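Local coordinates for protein KLLA0E08119p (PDB 3VA7) that probably carboxylates urea using biotin and ATP, and as the full-length protein also hydrolyses the resulting urea-1-carboxylate to ammonium and carbon dioxide, at residues L1170-A1183 with G1194-G1208. Numbering follows the deposited sequence.
With BTI (5-(hexahydro-2-oxo-1H-thieno[3,4-D]imidazol-6-yl)pentanal), chain B.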
loop_
_atom_site.group_PDB
_atom_site.type_symbol
_atom_site.label_atom_id
_atom_site.label_comp_id
_atom_site.label_asym_id
_atom_site.label_seq_id
_atom_site.Cartn_x
_atom_site.Cartn_y
_atom_site.Cartn_z
ATOM N N LEU A 1170 11.744 -2.856 33.396
ATOM C CA LEU A 1170 11.405 -2.911 31.955
ATOM C C LEU A 1170 11.922 -4.164 31.252
ATOM O O LEU A 1170 13.100 -4.538 31.322
ATOM C CB LEU A 1170 11.785 -1.628 31.217
ATOM C CG LEU A 1170 11.103 -0.305 31.597
ATOM C CD1 LEU A 1170 11.322 0.715 30.487
ATOM C CD2 LEU A 1170 9.603 -0.436 31.895
ATOM N N TYR A 1171 10.991 -4.828 30.595
ATOM C CA TYR A 1171 11.228 -6.148 30.015
ATOM C C TYR A 1171 10.956 -6.062 28.518
ATOM O O TYR A 1171 10.020 -5.338 28.109
ATOM C CB TYR A 1171 10.260 -7.163 30.645
ATOM C CG TYR A 1171 10.403 -7.376 32.151
ATOM C CD1 TYR A 1171 11.423 -8.199 32.658
ATOM C CD2 TYR A 1171 9.511 -6.768 33.072
ATOM C CE1 TYR A 1171 11.578 -8.411 34.036
ATOM C CE2 TYR A 1171 9.649 -6.990 34.473
ATOM C CZ TYR A 1171 10.696 -7.811 34.934
ATOM O OH TYR A 1171 10.904 -8.050 36.279
ATOM N N SER A 1172 11.750 -6.770 27.693
ATOM C CA SER A 1172 11.400 -6.852 26.253
ATOM C C SER A 1172 10.364 -7.928 25.966
ATOM O O SER A 1172 10.468 -9.055 26.444
ATOM C CB SER A 1172 12.610 -6.943 25.285
ATOM O OG SER A 1172 13.407 -8.076 25.496
ATOM N N GLU A 1173 9.353 -7.569 25.186
ATOM C CA GLU A 1173 8.390 -8.536 24.756
ATOM C C GLU A 1173 8.967 -9.657 23.909
ATOM O O GLU A 1173 8.456 -10.783 23.965
ATOM C CB GLU A 1173 7.284 -7.856 23.991
ATOM C CG GLU A 1173 5.975 -8.650 24.080
ATOM C CD GLU A 1173 4.756 -7.745 23.984
ATOM O OE1 GLU A 1173 4.724 -6.911 23.041
ATOM O OE2 GLU A 1173 3.843 -7.857 24.843
ATOM N N TYR A 1174 10.023 -9.363 23.150
ATOM C CA TYR A 1174 10.526 -10.262 22.137
ATOM C C TYR A 1174 11.981 -10.703 22.332
ATOM O O TYR A 1174 12.776 -10.059 23.074
ATOM C CB TYR A 1174 10.315 -9.623 20.752
ATOM C CG TYR A 1174 8.843 -9.290 20.521
ATOM C CD1 TYR A 1174 8.386 -7.969 20.350
ATOM C CD2 TYR A 1174 7.888 -10.320 20.545
ATOM C CE1 TYR A 1174 7.028 -7.716 20.158
ATOM C CE2 TYR A 1174 6.546 -10.077 20.375
ATOM C CZ TYR A 1174 6.108 -8.798 20.189
ATOM O OH TYR A 1174 4.721 -8.676 20.058
ATOM N N THR A 1175 12.332 -11.817 21.680
ATOM C CA THR A 1175 13.724 -12.200 21.607
ATOM C C THR A 1175 14.387 -11.458 20.430
ATOM O O THR A 1175 13.831 -11.429 19.323
ATOM C CB THR A 1175 13.890 -13.750 21.460
ATOM O OG1 THR A 1175 13.292 -14.392 22.593
ATOM C CG2 THR A 1175 15.363 -14.147 21.351
ATOM N N GLY A 1176 15.566 -10.887 20.672
ATOM C CA GLY A 1176 16.270 -10.115 19.684
ATOM C C GLY A 1176 17.658 -9.834 20.179
ATOM O O GLY A 1176 17.994 -10.231 21.296
ATOM N N ARG A 1177 18.470 -9.212 19.323
ATOM C CA ARG A 1177 19.837 -8.837 19.629
ATOM C C ARG A 1177 19.877 -7.348 19.873
ATOM O O ARG A 1177 19.316 -6.578 19.066
ATOM C CB ARG A 1177 20.746 -9.136 18.447
ATOM C CG ARG A 1177 22.285 -8.924 18.663
ATOM C CD ARG A 1177 23.020 -9.407 17.416
ATOM N NE ARG A 1177 24.329 -8.788 17.144
ATOM C CZ ARG A 1177 24.577 -7.474 17.067
ATOM N NH1 ARG A 1177 23.616 -6.526 17.293
ATOM N NH2 ARG A 1177 25.835 -7.100 16.779
ATOM N N PHE A 1178 20.570 -6.934 20.951
ATOM C CA PHE A 1178 20.567 -5.532 21.394
ATOM C C PHE A 1178 21.286 -4.678 20.406
ATOM O O PHE A 1178 22.448 -4.911 20.072
ATOM C CB PHE A 1178 21.195 -5.417 22.783
ATOM C CG PHE A 1178 21.174 -4.021 23.376
ATOM C CD1 PHE A 1178 20.265 -3.697 24.381
ATOM C CD2 PHE A 1178 22.098 -3.039 22.949
ATOM C CE1 PHE A 1178 20.266 -2.418 24.964
ATOM C CE2 PHE A 1178 22.091 -1.771 23.507
ATOM C CZ PHE A 1178 21.181 -1.472 24.538
ATOM N N TRP A 1179 20.582 -3.665 19.949
ATOM C CA TRP A 1179 21.078 -2.800 18.897
ATOM C C TRP A 1179 21.846 -1.629 19.491
ATOM O O TRP A 1179 23.070 -1.523 19.295
ATOM C CB TRP A 1179 19.898 -2.310 18.077
ATOM C CG TRP A 1179 20.245 -1.499 16.835
ATOM C CD1 TRP A 1179 21.408 -0.827 16.579
ATOM C CD2 TRP A 1179 19.379 -1.252 15.713
ATOM N NE1 TRP A 1179 21.330 -0.214 15.347
ATOM C CE2 TRP A 1179 20.092 -0.440 14.804
ATOM C CE3 TRP A 1179 18.075 -1.653 15.386
ATOM C CZ2 TRP A 1179 19.553 -0.007 13.588
ATOM C CZ3 TRP A 1179 17.540 -1.233 14.147
ATOM C CH2 TRP A 1179 18.288 -0.403 13.273
ATOM N N LYS A 1180 21.129 -0.772 20.221
ATOM C CA LYS A 1180 21.667 0.492 20.738
ATOM C C LYS A 1180 20.692 1.106 21.773
ATOM O O LYS A 1180 19.464 0.834 21.718
ATOM C CB LYS A 1180 21.936 1.489 19.591
ATOM C CG LYS A 1180 20.669 1.971 18.884
ATOM C CD LYS A 1180 20.945 3.032 17.871
ATOM C CE LYS A 1180 19.908 2.966 16.778
ATOM N NZ LYS A 1180 20.426 3.662 15.607
ATOM N N PRO A 1181 21.205 1.922 22.714
ATOM C CA PRO A 1181 20.242 2.508 23.659
ATOM C C PRO A 1181 19.614 3.771 23.089
ATOM O O PRO A 1181 20.179 4.361 22.197
ATOM C CB PRO A 1181 21.110 2.838 24.874
ATOM C CG PRO A 1181 22.485 3.113 24.309
ATOM C CD PRO A 1181 22.600 2.314 23.026
ATOM N N VAL A 1182 18.446 4.163 23.575
ATOM C CA VAL A 1182 17.875 5.462 23.212
ATOM C C VAL A 1182 18.261 6.554 24.231
ATOM O O VAL A 1182 18.846 7.592 23.868
ATOM C CB VAL A 1182 16.328 5.396 23.094
ATOM C CG1 VAL A 1182 15.703 6.843 22.857
ATOM C CG2 VAL A 1182 15.935 4.397 22.004
ATOM N N ALA A 1183 17.931 6.311 25.496
ATOM C CA ALA A 1183 18.202 7.254 26.550
ATOM C C ALA A 1183 19.522 6.931 27.252
ATOM O O ALA A 1183 20.036 5.789 27.166
ATOM C CB ALA A 1183 17.088 7.240 27.500
ATOM N N GLY A 1194 11.108 6.249 24.428
ATOM C CA GLY A 1194 11.907 5.065 24.190
ATOM C C GLY A 1194 13.077 4.981 25.130
ATOM O O GLY A 1194 13.587 6.004 25.510
ATOM N N VAL A 1195 13.518 3.771 25.488
ATOM C CA VAL A 1195 14.687 3.602 26.374
ATOM C C VAL A 1195 15.801 2.845 25.714
ATOM O O VAL A 1195 16.942 3.314 25.722
ATOM C CB VAL A 1195 14.374 2.831 27.657
ATOM C CG1 VAL A 1195 15.627 2.825 28.595
ATOM C CG2 VAL A 1195 13.112 3.391 28.350
ATOM N N ILE A 1196 15.474 1.653 25.187
ATOM C CA ILE A 1196 16.410 0.886 24.364
ATOM C C ILE A 1196 15.828 0.302 23.054
ATOM O O ILE A 1196 14.615 0.187 22.885
ATOM C CB ILE A 1196 17.121 -0.220 25.162
ATOM C CG1 ILE A 1196 16.207 -1.439 25.307
ATOM C CG2 ILE A 1196 17.615 0.294 26.493
ATOM C CD1 ILE A 1196 16.892 -2.728 24.975
ATOM N N ILE A 1197 16.718 -0.044 22.121
ATOM C CA ILE A 1197 16.325 -0.637 20.855
ATOM C C ILE A 1197 16.919 -2.049 20.638
ATOM O O ILE A 1197 18.110 -2.311 20.849
ATOM C CB ILE A 1197 16.673 0.284 19.684
ATOM C CG1 ILE A 1197 15.932 1.632 19.769
ATOM C CG2 ILE A 1197 16.291 -0.328 18.393
ATOM C CD1 ILE A 1197 16.489 2.664 18.738
ATOM N N ILE A 1198 16.060 -2.945 20.177
ATOM C CA ILE A 1198 16.407 -4.351 19.926
ATOM C C ILE A 1198 16.208 -4.515 18.445
ATOM O O ILE A 1198 15.433 -3.774 17.832
ATOM C CB ILE A 1198 15.416 -5.226 20.856
ATOM C CG1 ILE A 1198 15.967 -5.300 22.283
ATOM C CG2 ILE A 1198 14.966 -6.596 20.347
ATOM C CD1 ILE A 1198 17.469 -5.419 22.331
ATOM N N GLU A 1199 16.918 -5.428 17.815
ATOM C CA GLU A 1199 16.339 -5.959 16.557
ATOM C C GLU A 1199 15.672 -7.277 16.864
ATOM O O GLU A 1199 16.336 -8.219 17.317
ATOM C CB GLU A 1199 17.345 -6.123 15.395
ATOM C CG GLU A 1199 16.650 -6.494 14.059
ATOM C CD GLU A 1199 17.615 -6.735 12.912
ATOM O OE1 GLU A 1199 18.720 -7.305 13.123
ATOM O OE2 GLU A 1199 17.261 -6.371 11.771
ATOM N N ALA A 1200 14.369 -7.326 16.632
ATOM C CA ALA A 1200 13.584 -8.556 16.738
ATOM C C ALA A 1200 12.790 -8.743 15.451
ATOM O O ALA A 1200 12.080 -7.818 15.009
ATOM C CB ALA A 1200 12.645 -8.466 17.881
ATOM N N MET A 1201 12.883 -9.925 14.831
ATOM C CA MET A 1201 12.030 -10.226 13.678
ATOM C C MET A 1201 12.198 -9.184 12.598
ATOM O O MET A 1201 11.209 -8.708 12.050
ATOM C CB MET A 1201 10.576 -10.295 14.095
ATOM C CG MET A 1201 10.317 -11.344 15.129
ATOM S SD MET A 1201 8.592 -11.262 15.639
ATOM C CE MET A 1201 8.720 -10.204 17.077
ATOM N N LYS A 1202 13.467 -8.839 12.310
ATOM C CA LYS A 1202 13.859 -7.892 11.273
ATOM C C LYS A 1202 13.287 -6.488 11.460
ATOM O O LYS A 1202 13.214 -5.704 10.512
ATOM C CB LYS A 1202 13.459 -8.442 9.911
ATOM C CG LYS A 1202 13.782 -9.911 9.777
ATOM C CD LYS A 1202 13.917 -10.404 8.358
ATOM C CE LYS A 1202 13.659 -11.893 8.401
ATOM N NZ LYS A 1202 13.650 -12.648 7.121
ATOM N N THR A 1203 12.863 -6.170 12.670
ATOM C CA THR A 1203 12.273 -4.884 12.960
ATOM C C THR A 1203 13.061 -4.190 14.021
ATOM O O THR A 1203 13.576 -4.833 14.899
ATOM C CB THR A 1203 10.923 -5.081 13.488
ATOM O OG1 THR A 1203 10.259 -5.889 12.555
ATOM C CG2 THR A 1203 10.173 -3.783 13.564
ATOM N N GLU A 1204 13.149 -2.872 13.913
ATOM C CA GLU A 1204 13.774 -2.037 14.915
ATOM C C GLU A 1204 12.773 -1.918 16.075
ATOM O O GLU A 1204 11.782 -1.210 15.957
ATOM C CB GLU A 1204 14.094 -0.698 14.275
ATOM C CG GLU A 1204 14.093 0.482 15.210
ATOM C CD GLU A 1204 14.837 1.691 14.674
ATOM O OE1 GLU A 1204 14.845 2.721 15.382
ATOM O OE2 GLU A 1204 15.407 1.636 13.562
ATOM N N MET A 1205 13.009 -2.654 17.163
ATOM C CA MET A 1205 12.074 -2.698 18.319
ATOM C C MET A 1205 12.506 -1.781 19.490
ATOM O O MET A 1205 13.563 -1.982 20.175
ATOM C CB MET A 1205 11.896 -4.126 18.857
ATOM C CG MET A 1205 11.017 -5.055 18.046
ATOM S SD MET A 1205 9.374 -5.134 18.742
ATOM C CE MET A 1205 8.440 -3.951 17.734
ATOM N N VAL A 1206 11.681 -0.777 19.699
ATOM C CA VAL A 1206 11.869 0.125 20.791
ATOM C C VAL A 1206 11.185 -0.489 22.015
ATOM O O VAL A 1206 9.974 -0.743 21.996
ATOM C CB VAL A 1206 11.254 1.513 20.463
ATOM C CG1 VAL A 1206 11.077 2.329 21.714
ATOM C CG2 VAL A 1206 12.127 2.249 19.472
ATOM N N VAL A 1207 11.946 -0.743 23.076
ATOM C CA VAL A 1207 11.305 -1.008 24.371
ATOM C C VAL A 1207 11.238 0.320 25.129
ATOM O O VAL A 1207 12.235 0.983 25.291
ATOM C CB VAL A 1207 11.969 -2.203 25.175
ATOM C CG1 VAL A 1207 13.458 -2.072 25.212
ATOM C CG2 VAL A 1207 11.392 -2.329 26.589
ATOM N N GLY A 1208 10.052 0.718 25.549
ATOM C CA GLY A 1208 9.872 2.022 26.151
ATOM C C GLY A 1208 9.332 2.080 27.575
ATOM O O GLY A 1208 8.708 1.153 28.069
HETATM C C11 BTI B . 14.636 -12.689 6.220
HETATM O O11 BTI B . 15.697 -12.009 6.379
HETATM C C10 BTI B . 14.248 -13.443 4.912
HETATM C C9 BTI B . 15.273 -13.172 3.813
HETATM C C8 BTI B . 15.200 -14.078 2.591
HETATM C C7 BTI B . 16.488 -14.145 1.746
HETATM C C2 BTI B . 17.086 -12.804 1.375
HETATM S S1 BTI B . 15.981 -11.791 0.437
HETATM C C6 BTI B . 17.267 -10.844 -0.297
HETATM C C5 BTI B . 18.521 -11.690 -0.317
HETATM N N3 BTI B . 18.535 -12.183 -1.669
HETATM C C3 BTI B . 18.281 -13.465 -1.706
HETATM O O3 BTI B . 18.285 -14.174 -2.816
HETATM N N2 BTI B . 18.070 -13.965 -0.506
HETATM C C4 BTI B . 18.332 -12.962 0.519
#
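The ring of Tyr-1174 has methionines on two sides: Met-1201 sets its CE over one face, 3.7 Å from the ring centroid, while SD of Met-1205 comes to the edge, 3.4 Å from Tyr-1174 CD1. The opposite face carries CB of the neighbouring Glu-1173. Trp-1179, its CG anti to the backbone N (chi1 -174°), runs alongside Ile-1197, with CE3 3.7 Å from Ile-1197 CG2, and its CZ3 corner meets CB of Glu-1204; Lys-1180 CE sits above one indole face, toward its rim, and Ile-1198 O lies at the edge. On the other side of the sheet, Phe-1178 is met obliquely by the CD1 methyls of Ile-1196 and Ile-1198, with Ile-1197 O over one face, toward the rim. Between these two layers strand 1176-1181 pairs antiparallel with strand 1194-1200. The Glu-1199 N to Arg-1177 O bond is 2.9 Å long and nearly straight (169°), whereas at the classic bulge Trp-1179 N and, weakly, Lys-1180 N share Ile-1197 O. This is the biotinyl domain: the type I' turn from Ala-1200 to Thr-1203 presents Lys-1202, whose NZ is covalently joined to biotin C11. Glu-1199 is held by a salt bridge to Arg-945 and hydrogen bonds to Thr-1018 and Asn-696. Trp-1179 packs on helix 937-949 and its NE1 hydrogen-bonds to Glu-948 OE1, while strand 1225-1226 continues the sheet beyond strand 1176-1181 and strand 1231-1235 packs against Ile-1196 and Val-1207.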